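PDB 3GYC: putative glycoside hydrolase from Parabacteroides distasonis ATCC 8503, which probably hydrolyses glycosidic bonds of a carbohydrate substrate that has not been determined, using a TIM-barrel fold. Local coordinates for residues 71-83 with 250-262. Numbering follows the deposited sequence.
Sequences WLLKEVWNQQDWG and GYGYNRFLPDDYK. With EDO (1,2-ethanediol), chain D.
Gln80 and Tyr261 make the tight, buried end of this contact, where a loop meets the start of helix 259-273. Tyr261 OH donates to Gln80 OE1 (2.8 Å) in the carbonyl plane, on a lone pair, while the amide and the phenol ring are turned 39° apart. Gln80 is bent at chi2 (-58°), which swings its amide back between two tyrosines: NE2 gives a weak bond to Tyr251 OH (3.1 Å), meeting that ring at its edge, and a hydrogen bond to a water that in turn donates to Asn254 O. Tyr251 OH is also bonded to Asp311. Beside this, Arg255 O accepts from both Asn78 N (2.9 Å) and Gln79 N (3.3 Å), the second bond being the longer. Asn254 OD1 accepts from Phe256 N, an Asx turn, and also from Leu257 N, which extends it to an Asx motif; the two donors reach opposite faces of its amide.

The solvent side is looser. Exposed Phe256 lays one ring face over Trp77 CA, a CH-pi contact with 4.2 Å from CA to centroid. Arg255 runs out extended past Trp77, guanidinium and indole planes 88° apart, and Val76 CG1 lies over one guanidinium face, 3.5 Å from Arg255 NH1.

The 71-83 segment leaves strand 71-73, which pairs antiparallel with strand 88-90, whereas 250-262 connects helix 240-249 to helix 259-273; the contact thus joins two excursions at the periphery of the barrel.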
loop_
_atom_site.group_PDB
_atom_site.type_symbol
_atom_site.label_atom_id
_atom_site.label_comp_id
_atom_site.label_asym_id
_atom_site.label_seq_id
_atom_site.Cartn_x
_atom_site.Cartn_y
_atom_site.Cartn_z
ATOM N N TRP A 71 8.430 -20.628 -7.219
ATOM C CA TRP A 71 8.563 -19.696 -8.343
ATOM C C TRP A 71 9.836 -18.877 -8.342
ATOM O O TRP A 71 10.202 -18.350 -7.304
ATOM C CB TRP A 71 7.434 -18.687 -8.317
ATOM C CG TRP A 71 6.054 -19.282 -8.411
ATOM C CD1 TRP A 71 5.265 -19.705 -7.375
ATOM C CD2 TRP A 71 5.301 -19.501 -9.614
ATOM N NE1 TRP A 71 4.053 -20.158 -7.862
ATOM C CE2 TRP A 71 4.049 -20.040 -9.229
ATOM C CE3 TRP A 71 5.561 -19.286 -10.986
ATOM C CZ2 TRP A 71 3.047 -20.377 -10.171
ATOM C CZ3 TRP A 71 4.579 -19.603 -11.904
ATOM C CH2 TRP A 71 3.339 -20.150 -11.493
ATOM N N LEU A 72 10.458 -18.740 -9.520
ATOM C CA LEU A 72 11.630 -17.921 -9.727
ATOM C C LEU A 72 11.184 -16.526 -10.194
ATOM O O LEU A 72 10.539 -16.392 -11.241
ATOM C CB LEU A 72 12.546 -18.567 -10.764
ATOM C CG LEU A 72 13.917 -17.902 -10.978
ATOM C CD1 LEU A 72 14.792 -17.941 -9.734
ATOM C CD2 LEU A 72 14.633 -18.571 -12.152
ATOM N N LEU A 73 11.450 -15.498 -9.382
ATOM C CA LEU A 73 11.015 -14.135 -9.680
ATOM C C LEU A 73 12.164 -13.278 -10.175
ATOM O O LEU A 73 13.288 -13.432 -9.692
ATOM C CB LEU A 73 10.405 -13.479 -8.438
ATOM C CG LEU A 73 9.274 -14.219 -7.723
ATOM C CD1 LEU A 73 8.806 -13.434 -6.544
ATOM C CD2 LEU A 73 8.103 -14.604 -8.649
ATOM N N LYS A 74 11.893 -12.412 -11.155
ATOM C CA LYS A 74 12.889 -11.459 -11.663
ATOM C C LYS A 74 12.783 -10.217 -10.821
ATOM O O LYS A 74 11.692 -9.855 -10.431
ATOM C CB LYS A 74 12.623 -11.107 -13.118
ATOM C CG LYS A 74 12.639 -12.324 -14.006
ATOM C CD LYS A 74 12.504 -12.002 -15.504
ATOM C CE LYS A 74 11.100 -11.685 -15.931
ATOM N NZ LYS A 74 11.032 -11.719 -17.433
ATOM N N GLU A 75 13.890 -9.544 -10.535
ATOM C CA GLU A 75 13.812 -8.362 -9.665
ATOM C C GLU A 75 13.161 -7.159 -10.361
ATOM O O GLU A 75 13.218 -7.012 -11.595
ATOM C CB GLU A 75 15.213 -7.984 -9.083
ATOM C CG GLU A 75 16.233 -7.365 -10.067
ATOM C CD GLU A 75 16.954 -8.359 -10.988
ATOM O OE1 GLU A 75 16.655 -9.592 -10.973
ATOM O OE2 GLU A 75 17.861 -7.901 -11.725
ATOM N N VAL A 76 12.497 -6.340 -9.561
ATOM C CA VAL A 76 11.914 -5.093 -10.037
ATOM C C VAL A 76 13.004 -4.012 -10.090
ATOM O O VAL A 76 13.037 -3.171 -10.999
ATOM C CB VAL A 76 10.793 -4.585 -9.104
ATOM C CG1 VAL A 76 9.991 -3.507 -9.830
ATOM C CG2 VAL A 76 9.867 -5.727 -8.666
ATOM N N TRP A 77 13.930 -4.077 -9.138
ATOM C CA TRP A 77 15.000 -3.067 -8.986
ATOM C C TRP A 77 16.135 -3.630 -8.154
ATOM O O TRP A 77 15.991 -4.653 -7.480
ATOM C CB TRP A 77 14.469 -1.840 -8.212
ATOM C CG TRP A 77 13.566 -2.198 -7.069
ATOM C CD1 TRP A 77 13.848 -2.983 -5.989
ATOM C CD2 TRP A 77 12.211 -1.763 -6.898
ATOM N NE1 TRP A 77 12.749 -3.073 -5.168
ATOM C CE2 TRP A 77 11.721 -2.362 -5.718
ATOM C CE3 TRP A 77 11.358 -0.962 -7.647
ATOM C CZ2 TRP A 77 10.407 -2.153 -5.255
ATOM C CZ3 TRP A 77 10.068 -0.757 -7.188
ATOM C CH2 TRP A 77 9.605 -1.349 -6.004
ATOM N N ASN A 78 17.268 -2.965 -8.195
ATOM C CA ASN A 78 18.330 -3.304 -7.286
ATOM C C ASN A 78 18.681 -2.077 -6.425
ATOM O O ASN A 78 19.555 -2.132 -5.582
ATOM C CB ASN A 78 19.533 -3.914 -8.018
ATOM C CG ASN A 78 20.238 -2.943 -8.936
ATOM O OD1 ASN A 78 20.094 -1.730 -8.847
ATOM N ND2 ASN A 78 21.054 -3.489 -9.802
ATOM N N GLN A 79 17.981 -0.973 -6.643
ATOM C CA GLN A 79 18.256 0.260 -5.902
ATOM C C GLN A 79 17.428 0.441 -4.630
ATOM O O GLN A 79 17.779 1.266 -3.790
ATOM C CB GLN A 79 18.020 1.446 -6.841
ATOM C CG GLN A 79 18.991 1.440 -7.939
ATOM C CD GLN A 79 20.377 1.682 -7.406
ATOM O OE1 GLN A 79 20.603 2.677 -6.726
ATOM N NE2 GLN A 79 21.312 0.827 -7.762
ATOM N N GLN A 80 16.354 -0.330 -4.476
ATOM C CA GLN A 80 15.492 -0.213 -3.270
ATOM C C GLN A 80 15.556 -1.434 -2.384
ATOM O O GLN A 80 15.920 -2.528 -2.854
ATOM C CB GLN A 80 14.040 0.036 -3.664
ATOM C CG GLN A 80 13.831 1.088 -4.670
ATOM C CD GLN A 80 14.380 2.449 -4.247
ATOM O OE1 GLN A 80 14.468 2.740 -3.067
ATOM N NE2 GLN A 80 14.773 3.260 -5.218
ATOM N N ASP A 81 15.117 -1.282 -1.125
ATOM C CA ASP A 81 15.137 -2.399 -0.153
ATOM C C ASP A 81 13.773 -3.100 0.116
ATOM O O ASP A 81 13.617 -3.814 1.110
ATOM C CB ASP A 81 15.812 -1.951 1.187
ATOM C CG ASP A 81 17.363 -1.816 1.064
ATOM O OD1 ASP A 81 17.961 -2.364 0.078
ATOM O OD2 ASP A 81 17.966 -1.152 1.953
ATOM N N TRP A 82 12.790 -2.869 -0.747
ATOM C CA TRP A 82 11.558 -3.621 -0.701
ATOM C C TRP A 82 11.822 -4.834 -1.580
ATOM O O TRP A 82 12.372 -4.722 -2.677
ATOM C CB TRP A 82 10.373 -2.875 -1.248
ATOM C CG TRP A 82 10.044 -1.684 -0.489
ATOM C CD1 TRP A 82 9.512 -1.628 0.769
ATOM C CD2 TRP A 82 10.241 -0.336 -0.915
ATOM N NE1 TRP A 82 9.359 -0.310 1.148
ATOM C CE2 TRP A 82 9.801 0.496 0.133
ATOM C CE3 TRP A 82 10.730 0.258 -2.092
ATOM C CZ2 TRP A 82 9.802 1.881 0.033
ATOM C CZ3 TRP A 82 10.747 1.644 -2.175
ATOM C CH2 TRP A 82 10.287 2.435 -1.123
ATOM N N GLY A 83 11.424 -5.988 -1.103
ATOM C CA GLY A 83 11.611 -7.196 -1.888
ATOM C C GLY A 83 13.041 -7.551 -2.260
ATOM O O GLY A 83 13.986 -7.236 -1.554
ATOM N N GLY A 250 16.852 16.083 -8.066
ATOM C CA GLY A 250 17.404 15.302 -9.155
ATOM C C GLY A 250 17.165 13.799 -9.000
ATOM O O GLY A 250 18.027 13.001 -9.343
ATOM N N TYR A 251 16.000 13.412 -8.496
ATOM C CA TYR A 251 15.635 12.001 -8.299
ATOM C C TYR A 251 14.601 11.546 -9.332
ATOM O O TYR A 251 13.536 12.124 -9.422
ATOM C CB TYR A 251 15.076 11.780 -6.898
ATOM C CG TYR A 251 14.911 10.299 -6.588
ATOM C CD1 TYR A 251 16.035 9.503 -6.374
ATOM C CD2 TYR A 251 13.658 9.682 -6.613
ATOM C CE1 TYR A 251 15.925 8.161 -6.134
ATOM C CE2 TYR A 251 13.524 8.333 -6.345
ATOM C CZ TYR A 251 14.673 7.578 -6.115
ATOM O OH TYR A 251 14.643 6.252 -5.897
ATOM N N GLY A 252 14.894 10.471 -10.067
ATOM C CA GLY A 252 14.011 9.984 -11.125
ATOM C C GLY A 252 13.578 8.540 -11.000
ATOM O O GLY A 252 13.281 7.905 -11.996
ATOM N N TYR A 253 13.563 8.013 -9.779
ATOM C CA TYR A 253 13.116 6.668 -9.483
ATOM C C TYR A 253 13.877 5.573 -10.260
ATOM O O TYR A 253 13.331 4.499 -10.493
ATOM C CB TYR A 253 11.609 6.514 -9.718
ATOM C CG TYR A 253 10.715 7.535 -9.045
ATOM C CD1 TYR A 253 10.425 8.732 -9.667
ATOM C CD2 TYR A 253 10.099 7.264 -7.830
ATOM C CE1 TYR A 253 9.566 9.647 -9.092
ATOM C CE2 TYR A 253 9.244 8.173 -7.238
ATOM C CZ TYR A 253 8.995 9.375 -7.866
ATOM O OH TYR A 253 8.142 10.313 -7.302
ATOM N N ASN A 254 15.134 5.818 -10.606
ATOM C CA ASN A 254 15.898 4.832 -11.362
ATOM C C ASN A 254 15.957 3.487 -10.604
ATOM O O ASN A 254 16.241 3.434 -9.406
ATOM C CB ASN A 254 17.283 5.342 -11.721
ATOM C CG ASN A 254 17.885 4.560 -12.858
ATOM O OD1 ASN A 254 18.274 3.392 -12.701
ATOM N ND2 ASN A 254 17.920 5.171 -14.021
ATOM N N ARG A 255 15.611 2.414 -11.296
ATOM C CA ARG A 255 15.530 1.089 -10.673
ATOM C C ARG A 255 16.826 0.293 -10.603
ATOM O O ARG A 255 16.957 -0.586 -9.736
ATOM C CB ARG A 255 14.468 0.251 -11.393
ATOM C CG ARG A 255 13.118 0.900 -11.304
ATOM C CD ARG A 255 11.982 0.015 -11.715
ATOM N NE ARG A 255 10.719 0.610 -11.278
ATOM C CZ ARG A 255 9.511 0.095 -11.516
ATOM N NH1 ARG A 255 9.383 -1.033 -12.201
ATOM N NH2 ARG A 255 8.418 0.719 -11.073
ATOM N N PHE A 256 17.780 0.603 -11.481
ATOM C CA PHE A 256 19.013 -0.170 -11.572
ATOM C C PHE A 256 20.329 0.593 -11.498
ATOM O O PHE A 256 21.374 -0.027 -11.478
ATOM C CB PHE A 256 18.977 -0.998 -12.861
ATOM C CG PHE A 256 17.915 -2.012 -12.837
ATOM C CD1 PHE A 256 18.094 -3.188 -12.115
ATOM C CD2 PHE A 256 16.694 -1.769 -13.411
ATOM C CE1 PHE A 256 17.109 -4.111 -12.055
ATOM C CE2 PHE A 256 15.674 -2.700 -13.305
ATOM C CZ PHE A 256 15.891 -3.855 -12.645
ATOM N N LEU A 257 20.305 1.920 -11.525
ATOM C CA LEU A 257 21.535 2.672 -11.473
ATOM C C LEU A 257 21.565 3.550 -10.246
ATOM O O LEU A 257 20.519 4.063 -9.832
ATOM C CB LEU A 257 21.722 3.497 -12.709
ATOM C CG LEU A 257 21.989 2.713 -13.997
ATOM C CD1 LEU A 257 21.921 3.722 -15.097
ATOM C CD2 LEU A 257 23.311 1.935 -13.995
ATOM N N PRO A 258 22.775 3.747 -9.676
ATOM C CA PRO A 258 22.952 4.460 -8.386
ATOM C C PRO A 258 22.936 5.992 -8.428
ATOM O O PRO A 258 22.870 6.614 -7.394
ATOM C CB PRO A 258 24.318 3.959 -7.897
ATOM C CG PRO A 258 25.040 3.562 -9.142
ATOM C CD PRO A 258 24.014 3.071 -10.110
ATOM N N ASP A 259 22.977 6.569 -9.616
ATOM C CA ASP A 259 23.080 8.027 -9.768
ATOM C C ASP A 259 21.964 8.844 -9.127
ATOM O O ASP A 259 22.246 9.826 -8.493
ATOM C CB ASP A 259 23.235 8.338 -11.240
ATOM C CG ASP A 259 24.382 7.544 -11.857
ATOM O OD1 ASP A 259 25.405 8.199 -12.194
ATOM O OD2 ASP A 259 24.320 6.265 -11.914
ATOM N N ASP A 260 20.713 8.415 -9.267
ATOM C CA ASP A 260 19.549 9.071 -8.616
ATOM C C ASP A 260 19.728 9.141 -7.101
ATOM O O ASP A 260 19.563 10.221 -6.512
ATOM C CB ASP A 260 18.214 8.360 -8.971
ATOM C CG ASP A 260 17.751 8.656 -10.415
ATOM O OD1 ASP A 260 18.516 9.286 -11.145
ATOM O OD2 ASP A 260 16.626 8.299 -10.819
ATOM N N TYR A 261 20.115 8.030 -6.474
ATOM C CA TYR A 261 20.345 8.071 -5.030
ATOM C C TYR A 261 21.494 8.981 -4.633
ATOM O O TYR A 261 21.494 9.569 -3.525
ATOM C CB TYR A 261 20.552 6.693 -4.416
ATOM C CG TYR A 261 19.311 6.143 -3.737
ATOM C CD1 TYR A 261 18.818 6.744 -2.593
ATOM C CD2 TYR A 261 18.648 5.040 -4.220
ATOM C CE1 TYR A 261 17.704 6.303 -1.979
ATOM C CE2 TYR A 261 17.506 4.561 -3.580
ATOM C CZ TYR A 261 17.062 5.172 -2.442
ATOM O OH TYR A 261 15.947 4.749 -1.775
ATOM N N LYS A 262 22.489 9.078 -5.499
ATOM C CA LYS A 262 23.588 9.987 -5.228
ATOM C C LYS A 262 23.068 11.442 -5.152
ATOM O O LYS A 262 23.578 12.231 -4.381
ATOM C CB LYS A 262 24.704 9.849 -6.267
ATOM C CG LYS A 262 25.554 8.590 -6.075
ATOM C CD LYS A 262 26.563 8.439 -7.236
ATOM C CE LYS A 262 27.437 7.231 -7.106
ATOM N NZ LYS A 262 28.392 7.302 -5.963
HETATM C C1 EDO D . 20.246 -6.190 0.355
HETATM O O1 EDO D . 19.581 -6.172 1.632
HETATM C C2 EDO D . 19.553 -5.251 -0.590
HETATM O O2 EDO D . 18.116 -5.317 -0.527
HETATM O O HOH W 1 11.674 -3.057 -13.138
HETATM O O HOH W 2 14.046 2.383 -7.762
#